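PDB 4EL6: IL-4-inducing protein from Schistosoma mansoni, which triggers interleukin-4 release from basophils by binding IgE through a beta/gamma-crystallin fold, without need for antigen. Local coordinates for residues L9-E14 with I22-S27; G38-P43 with D77-S82; V61-R66 with S89-I94. All blocks are in the same frame, centred on the assembly; numbering follows the deposited sequence.

Interactions 1 and 2 meet in one antiparallel sheet. There, strands 9-12 and 39-41 are neighbours. Interaction 3 belongs to the other sheet, and its centre lies about 16 Å from that of interaction 2. All three are partly buried. Interaction 1 is a hairpin held by four backbone bonds, with a buried face of Leu9, Leu11 and Val24. Interaction 2 has four buried residues and none exposed. It puts one backbone bond and a Val-Phe contact at the bulged start of strand 39-41. Interaction 3 lies nearer the surface, with Ser89 buried but loop residues exposed, and relies on polar and cation-pi side-chain contacts. Interactions 1 and 3 touch where Ser27 OG bonds Arg92 N.

Interaction 1 of 3, residues L9-E14 with I22-S27; sequences LQLYDE and IEVYKS
Leu9 pairs with Val24 and Leu11 with Ile22 as antiparallel hydrogen-bonded pairs, and Gln10 faces Glu23 between them as a non-hydrogen-bonded pair. Four backbone bonds join the strands. Leu9 N reaches Val24 O at 3.0 Å, and Val24 N returns to Leu9 O at 2.8 Å. Leu11 N to Ile22 O and Ile22 N to Leu11 O form an equivalent pair, both at 2.9 Å. Leu9 O also receives a CA-H...O contact from Glu23 CA at 3.3 Å.

The apolar contacts lie on the face that carries Leu9, Leu11, Ile22 and Val24. Leu11 CD1 presses on Val24 CG2 at 3.5 Å, tight for two methyl carbons. The two side chains cross obliquely. The chi2 of Leu11, 104°, is away from the staggered values and places CD1 at this tight contact. Leu9 and Val24 meet nearer the backbone, at CB to CB, 4.1 Å apart. On this face Leu9 and Val24 also touch Trp55 of strand 52-58, in the second sheet.

The polar side chains lie on the other face, with Gln10 and Glu23. Glu23 turns to Tyr25 and Cys5. It is extended beyond CG, and Glu23 OE2 is 2.6 Å from Tyr25 OH in a weak bond. Glu23 OE1 has a weak bond to Cys5 N.

Beyond Tyr12 the chain leads into the connection that ends at strand 21-24. On its other side strand 9-12 bonds to strand 39-41. This is the first beta hairpin of a Greek key, as expected for the beta/gamma-crystallin fold.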
# COMPACT_ATOMS: atom_id res chain seq x y z
N LEU A 9 3.18 -5.82 -1.88
CA LEU A 9 3.29 -4.64 -1.11
C LEU A 9 4.07 -5.09 0.13
O LEU A 9 3.74 -6.17 0.76
CB LEU A 9 1.87 -4.17 -0.71
CG LEU A 9 1.81 -2.94 0.20
CD1 LEU A 9 2.24 -1.68 -0.52
CD2 LEU A 9 0.40 -2.78 0.76
N GLN A 10 5.10 -4.30 0.50
CA GLN A 10 5.92 -4.58 1.67
C GLN A 10 5.66 -3.62 2.81
O GLN A 10 5.69 -2.42 2.58
CB GLN A 10 7.41 -4.54 1.30
CG GLN A 10 7.85 -5.53 0.20
CD GLN A 10 9.16 -5.12 -0.43
OE1 GLN A 10 9.44 -3.93 -0.56
NE2 GLN A 10 9.96 -6.09 -0.86
N LEU A 11 5.32 -4.14 4.01
CA LEU A 11 4.98 -3.35 5.13
C LEU A 11 5.98 -3.67 6.24
O LEU A 11 6.09 -4.84 6.70
CB LEU A 11 3.57 -3.64 5.63
CG LEU A 11 2.60 -3.32 4.53
CD1 LEU A 11 2.18 -4.65 3.95
CD2 LEU A 11 1.48 -2.44 4.96
N TYR A 12 6.75 -2.67 6.62
CA TYR A 12 7.83 -2.85 7.60
C TYR A 12 7.44 -2.33 8.93
O TYR A 12 6.79 -1.29 9.02
CB TYR A 12 9.10 -2.06 7.14
CG TYR A 12 9.67 -2.58 5.87
CD1 TYR A 12 9.21 -2.11 4.65
CD2 TYR A 12 10.66 -3.56 5.87
CE1 TYR A 12 9.74 -2.55 3.45
CE2 TYR A 12 11.18 -4.01 4.65
CZ TYR A 12 10.69 -3.51 3.46
OH TYR A 12 11.18 -3.94 2.26
N ASP A 13 7.91 -3.00 9.98
CA ASP A 13 7.61 -2.60 11.35
C ASP A 13 8.19 -1.21 11.67
O ASP A 13 7.58 -0.41 12.36
CB ASP A 13 8.16 -3.63 12.35
CG ASP A 13 7.22 -4.79 12.63
OD1 ASP A 13 6.19 -5.01 11.94
OD2 ASP A 13 7.55 -5.54 13.58
N GLU A 14 9.39 -0.94 11.19
CA GLU A 14 10.11 0.25 11.56
C GLU A 14 10.21 1.21 10.39
O GLU A 14 9.98 0.84 9.23
CB GLU A 14 11.51 -0.10 12.04
CG GLU A 14 11.53 -0.76 13.43
CD GLU A 14 12.87 -1.38 13.66
OE1 GLU A 14 13.85 -0.61 13.67
OE2 GLU A 14 12.95 -2.64 13.76
N ILE A 22 5.91 -7.68 6.48
CA ILE A 22 4.84 -8.49 5.98
C ILE A 22 4.73 -8.19 4.50
O ILE A 22 4.87 -7.05 4.12
CB ILE A 22 3.47 -8.19 6.67
CG1 ILE A 22 3.51 -8.56 8.14
CG2 ILE A 22 2.36 -8.98 6.00
CD1 ILE A 22 2.40 -7.96 8.95
N GLU A 23 4.46 -9.22 3.69
CA GLU A 23 4.19 -9.08 2.27
C GLU A 23 2.69 -9.30 2.01
O GLU A 23 2.04 -10.22 2.56
CB GLU A 23 5.02 -10.06 1.42
CG GLU A 23 6.51 -9.80 1.47
CD GLU A 23 7.31 -10.78 0.60
OE1 GLU A 23 8.38 -10.40 0.08
OE2 GLU A 23 6.86 -11.92 0.44
N VAL A 24 2.12 -8.42 1.21
CA VAL A 24 0.70 -8.54 0.88
C VAL A 24 0.63 -8.79 -0.64
O VAL A 24 1.26 -8.06 -1.44
CB VAL A 24 -0.07 -7.25 1.26
CG1 VAL A 24 -1.48 -7.26 0.76
CG2 VAL A 24 -0.07 -6.99 2.77
N TYR A 25 -0.17 -9.80 -1.07
CA TYR A 25 -0.16 -10.29 -2.45
C TYR A 25 -1.39 -9.97 -3.25
O TYR A 25 -1.39 -10.06 -4.50
CB TYR A 25 0.01 -11.82 -2.46
CG TYR A 25 1.27 -12.27 -1.71
CD1 TYR A 25 2.52 -12.17 -2.31
CD2 TYR A 25 1.21 -12.71 -0.44
CE1 TYR A 25 3.67 -12.56 -1.63
CE2 TYR A 25 2.35 -13.08 0.26
CZ TYR A 25 3.56 -13.00 -0.34
OH TYR A 25 4.68 -13.42 0.36
N LYS A 26 -2.45 -9.54 -2.57
CA LYS A 26 -3.68 -9.22 -3.22
C LYS A 26 -4.50 -8.31 -2.33
O LYS A 26 -4.14 -8.03 -1.16
CB LYS A 26 -4.45 -10.47 -3.54
CG LYS A 26 -4.90 -11.32 -2.42
CD LYS A 26 -5.27 -12.68 -3.04
CE LYS A 26 -5.38 -13.80 -2.01
NZ LYS A 26 -5.95 -15.06 -2.60
N SER A 27 -5.53 -7.80 -2.93
CA SER A 27 -6.47 -6.88 -2.26
C SER A 27 -7.05 -7.56 -1.06
O SER A 27 -7.33 -8.80 -1.03
CB SER A 27 -7.59 -6.45 -3.16
OG SER A 27 -7.03 -5.83 -4.34

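Interaction 2 of 3, residues G38-P43 with D77-S82; sequences GSVCVP and DDFTKS
Gly38 O accepts the backbone N-H of Phe79, with Phe79 N at 2.8 Å. The bond is fairly straight at hydrogen, but the donor stands 48° out of the carbonyl plane. Asp78 CA adds a CA-H...O contact to the same oxygen.

The van der Waals contacts flank this bond. Ser39 CB sits 3.4 Å from Asp77 O, while Ser39 OG bonds to Glu14 O and Glu17 N. Val40 CG2 meets Phe79 CD1 at 3.8 Å, obliquely and off the ring centre. Phe79 CG is anti to the backbone N (chi1 -170°), which sets it beside Val40 CG2, 4.1 Å away. The side chain also touches Leu57 of strand 52-58.

Polar bonds within 77-82 shape the short 3-10 turn. Thr80 OG1 donates to Asp78 OD1 at 2.7 Å, on the syn side of the carboxylate. Ser82 OG donates to Phe79 O along a lone pair, and lies 3.5 Å above the centre of the Phe79 ring. Ser82 N gives Phe79 O a second bond.

Gly38 and Ser39 both face Tyr12, a classic beta bulge. The contact thus joins the bulged start of strand 39-41 to the turn that follows strand 75-76, its neighbour in the sheet, in the crystallin fold.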
# COMPACT_ATOMS: atom_id res chain seq x y z
N GLY A 38 5.70 1.11 10.07
CA GLY A 38 6.64 2.24 10.06
C GLY A 38 6.94 2.72 8.68
O GLY A 38 7.28 3.87 8.51
N SER A 39 7.01 1.82 7.71
CA SER A 39 7.29 2.14 6.34
C SER A 39 6.66 1.12 5.39
O SER A 39 6.39 0.04 5.78
CB SER A 39 8.82 2.31 6.08
OG SER A 39 9.54 1.23 6.59
N VAL A 40 6.48 1.50 4.13
CA VAL A 40 5.79 0.69 3.15
C VAL A 40 6.48 0.92 1.82
O VAL A 40 6.79 2.04 1.47
CB VAL A 40 4.33 1.13 3.02
CG1 VAL A 40 3.63 0.38 1.96
CG2 VAL A 40 3.63 1.04 4.38
N CYS A 41 6.68 -0.16 1.06
CA CYS A 41 7.27 -0.07 -0.26
C CYS A 41 6.53 -0.98 -1.25
O CYS A 41 5.95 -1.98 -0.89
CB CYS A 41 8.66 -0.62 -0.24
SG CYS A 41 9.82 0.30 0.82
N VAL A 42 6.73 -0.67 -2.52
CA VAL A 42 6.38 -1.52 -3.64
C VAL A 42 7.64 -1.71 -4.48
O VAL A 42 8.29 -0.73 -4.83
CB VAL A 42 5.30 -0.89 -4.53
CG1 VAL A 42 4.96 -1.86 -5.65
CG2 VAL A 42 4.08 -0.48 -3.72
N PRO A 43 7.99 -2.94 -4.74
CA PRO A 43 9.23 -3.19 -5.52
C PRO A 43 9.20 -2.58 -6.92
O PRO A 43 8.13 -2.37 -7.54
CB PRO A 43 9.32 -4.72 -5.57
CG PRO A 43 8.48 -5.22 -4.48
CD PRO A 43 7.41 -4.18 -4.21
N ASP A 77 9.00 6.20 3.55
CA ASP A 77 9.97 5.86 4.55
C ASP A 77 9.49 6.04 5.99
O ASP A 77 10.03 5.42 6.91
CB ASP A 77 11.21 6.77 4.34
CG ASP A 77 12.02 6.41 3.12
OD1 ASP A 77 12.03 5.23 2.66
OD2 ASP A 77 12.73 7.36 2.66
N ASP A 78 8.57 6.96 6.19
CA ASP A 78 7.97 7.12 7.55
C ASP A 78 6.46 7.23 7.43
O ASP A 78 5.85 8.30 7.24
CB ASP A 78 8.54 8.29 8.36
CG ASP A 78 7.98 8.33 9.75
OD1 ASP A 78 7.01 7.55 10.06
OD2 ASP A 78 8.61 9.02 10.59
N PHE A 79 5.85 6.05 7.48
CA PHE A 79 4.43 5.95 7.22
C PHE A 79 3.61 6.57 8.38
O PHE A 79 2.51 7.00 8.19
CB PHE A 79 4.03 4.51 7.07
CG PHE A 79 2.62 4.33 6.56
CD1 PHE A 79 2.37 4.50 5.23
CD2 PHE A 79 1.55 4.03 7.41
CE1 PHE A 79 1.08 4.37 4.72
CE2 PHE A 79 0.26 3.87 6.89
CZ PHE A 79 0.03 4.09 5.58
N THR A 80 4.23 6.66 9.54
CA THR A 80 3.60 7.26 10.71
C THR A 80 3.32 8.72 10.47
O THR A 80 2.48 9.27 11.16
CB THR A 80 4.37 7.01 12.05
OG1 THR A 80 5.43 7.96 12.20
CG2 THR A 80 4.95 5.58 12.12
N LYS A 81 4.05 9.34 9.54
CA LYS A 81 3.91 10.73 9.18
C LYS A 81 3.18 11.02 7.89
O LYS A 81 3.07 12.18 7.43
CB LYS A 81 5.29 11.39 9.16
CG LYS A 81 5.92 11.45 10.55
CD LYS A 81 7.27 12.15 10.43
CE LYS A 81 7.87 12.40 11.80
NZ LYS A 81 9.32 12.77 11.64
N SER A 82 2.54 9.98 7.36
CA SER A 82 1.78 10.09 6.15
C SER A 82 0.37 10.57 6.54
O SER A 82 0.15 10.99 7.69
CB SER A 82 1.81 8.76 5.39
OG SER A 82 0.97 7.79 5.97

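Interaction 3 of 3, residues V61-R66 with S89-I94; sequences VNYTGR and SIKRCI
Ser89 holds Tyr63 in an arrangement that matches the folded hairpin of a crystallin Greek key, in which a serine of a later strand grips the hairpin backbone. Residues 61-66 are most of the loop between strands 52-58 and 67-71. Residues 89-94 lie on strand 89-95, at the edge of the same sheet.

The polar grip centres on Ser89 OG. It accepts the N-H of Tyr63, with Tyr63 N at 3.0 Å, and it donates to Asn60 O, earlier in the same loop. OG lies between the backbone N and the carbonyl carbon of Ser89 (chi1 60°), which turns it to the loop backbone. The serine is buried, and its one hydroxyl serves two backbone groups of the loop, as acceptor and as donor. Ser39 plays the same part in the first half of the fold.

The loop is tightly turned. Asn62 and Tyr63 both take left-handed helical backbone angles. Thr64 OG1 bonds back to Val61 O at 2.8 Å. Gly65 has backbone angles at which a CB would strike the preceding carbonyl oxygen.

The Tyr63 ring then turns toward the strand. Its CE1 edge lies near Ile90 O at 3.3 Å, close to the ring plane. Its CD1 is 3.7 Å from Ser89 OG, in an oblique approach. The same aromatic side chain touches Ser27.

Lys91 covers a face of this ring, and the two side chains cross at about a right angle. The lysine chain bends at chi3 (-88°), which places CE. Lys91 NZ is 4.5 Å from the ring centroid, an off-centre cation-pi contact. Lys91 CE itself stands over the centre of the Tyr63 ring, 3.6 Å from the centroid.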
# COMPACT_ATOMS: atom_id res chain seq x y z
N VAL A 61 -12.41 0.39 6.14
CA VAL A 61 -12.63 -0.89 5.43
C VAL A 61 -13.34 -0.69 4.07
O VAL A 61 -13.90 0.38 3.74
CB VAL A 61 -13.42 -1.86 6.33
CG1 VAL A 61 -12.71 -2.13 7.64
CG2 VAL A 61 -14.84 -1.33 6.53
N ASN A 62 -13.25 -1.73 3.24
CA ASN A 62 -13.95 -1.77 1.99
C ASN A 62 -13.61 -0.59 1.06
O ASN A 62 -14.45 -0.11 0.32
CB ASN A 62 -15.44 -1.97 2.21
CG ASN A 62 -15.74 -3.31 2.95
OD1 ASN A 62 -15.02 -4.29 2.82
ND2 ASN A 62 -16.73 -3.26 3.76
N TYR A 63 -12.33 -0.20 1.10
CA TYR A 63 -11.75 0.71 0.10
C TYR A 63 -12.46 2.04 0.21
O TYR A 63 -12.78 2.67 -0.78
CB TYR A 63 -11.82 0.10 -1.28
CG TYR A 63 -11.44 -1.38 -1.27
CD1 TYR A 63 -10.15 -1.78 -0.87
CD2 TYR A 63 -12.35 -2.34 -1.64
CE1 TYR A 63 -9.82 -3.13 -0.81
CE2 TYR A 63 -12.01 -3.74 -1.56
CZ TYR A 63 -10.76 -4.10 -1.17
OH TYR A 63 -10.33 -5.40 -1.14
N THR A 64 -12.59 2.49 1.45
CA THR A 64 -13.12 3.80 1.69
C THR A 64 -12.21 4.54 2.65
O THR A 64 -11.32 3.98 3.27
CB THR A 64 -14.55 3.72 2.33
OG1 THR A 64 -14.47 3.17 3.68
CG2 THR A 64 -15.53 2.93 1.46
N GLY A 65 -12.50 5.82 2.83
CA GLY A 65 -11.70 6.64 3.76
C GLY A 65 -10.55 7.35 3.06
O GLY A 65 -10.59 7.59 1.84
N ARG A 66 -9.58 7.79 3.87
CA ARG A 66 -8.36 8.37 3.37
C ARG A 66 -7.67 7.32 2.48
O ARG A 66 -7.75 6.11 2.72
CB ARG A 66 -7.44 8.77 4.52
CG ARG A 66 -7.99 9.85 5.43
CD ARG A 66 -7.06 10.06 6.62
NE ARG A 66 -7.60 11.09 7.54
CZ ARG A 66 -7.24 12.37 7.51
NH1 ARG A 66 -6.23 12.76 6.74
NH2 ARG A 66 -7.81 13.26 8.35
N SER A 89 -7.82 -1.23 4.86
CA SER A 89 -8.00 -2.07 3.64
C SER A 89 -6.94 -1.70 2.64
O SER A 89 -6.36 -0.58 2.64
CB SER A 89 -9.40 -2.02 3.08
OG SER A 89 -9.84 -0.70 2.66
N ILE A 90 -6.70 -2.58 1.71
CA ILE A 90 -5.64 -2.40 0.77
C ILE A 90 -6.14 -2.91 -0.56
O ILE A 90 -6.63 -4.06 -0.63
CB ILE A 90 -4.37 -3.24 1.16
CG1 ILE A 90 -3.77 -2.79 2.54
CG2 ILE A 90 -3.37 -3.19 0.01
CD1 ILE A 90 -2.72 -3.74 3.08
N LYS A 91 -5.95 -2.13 -1.63
CA LYS A 91 -6.35 -2.57 -2.99
C LYS A 91 -5.15 -2.66 -3.91
O LYS A 91 -4.34 -1.77 -3.94
CB LYS A 91 -7.40 -1.72 -3.61
CG LYS A 91 -7.99 -2.33 -4.87
CD LYS A 91 -9.17 -1.54 -5.41
CE LYS A 91 -10.44 -2.03 -4.74
NZ LYS A 91 -11.66 -1.70 -5.52
N ARG A 92 -5.00 -3.80 -4.55
CA ARG A 92 -3.98 -4.03 -5.56
C ARG A 92 -4.52 -3.72 -6.95
O ARG A 92 -5.60 -4.20 -7.35
CB ARG A 92 -3.48 -5.47 -5.53
CG ARG A 92 -2.39 -5.80 -6.57
CD ARG A 92 -1.94 -7.27 -6.53
NE ARG A 92 -1.10 -7.55 -7.66
CZ ARG A 92 -0.66 -8.77 -7.99
NH1 ARG A 92 -0.94 -9.84 -7.24
NH2 ARG A 92 0.06 -8.93 -9.10
N CYS A 93 -3.81 -2.82 -7.63
CA CYS A 93 -4.19 -2.37 -8.92
C CYS A 93 -3.05 -2.44 -9.93
O CYS A 93 -1.95 -2.93 -9.66
CB CYS A 93 -4.66 -0.94 -8.79
SG CYS A 93 -5.96 -0.74 -7.51
N ILE A 94 -3.35 -1.90 -11.12
CA ILE A 94 -2.40 -1.90 -12.22
C ILE A 94 -2.25 -0.50 -12.70
O ILE A 94 -3.25 0.25 -12.79
CB ILE A 94 -2.88 -2.79 -13.38
CG1 ILE A 94 -2.79 -4.24 -12.96
CG2 ILE A 94 -2.02 -2.57 -14.64
CD1 ILE A 94 -3.58 -5.16 -13.88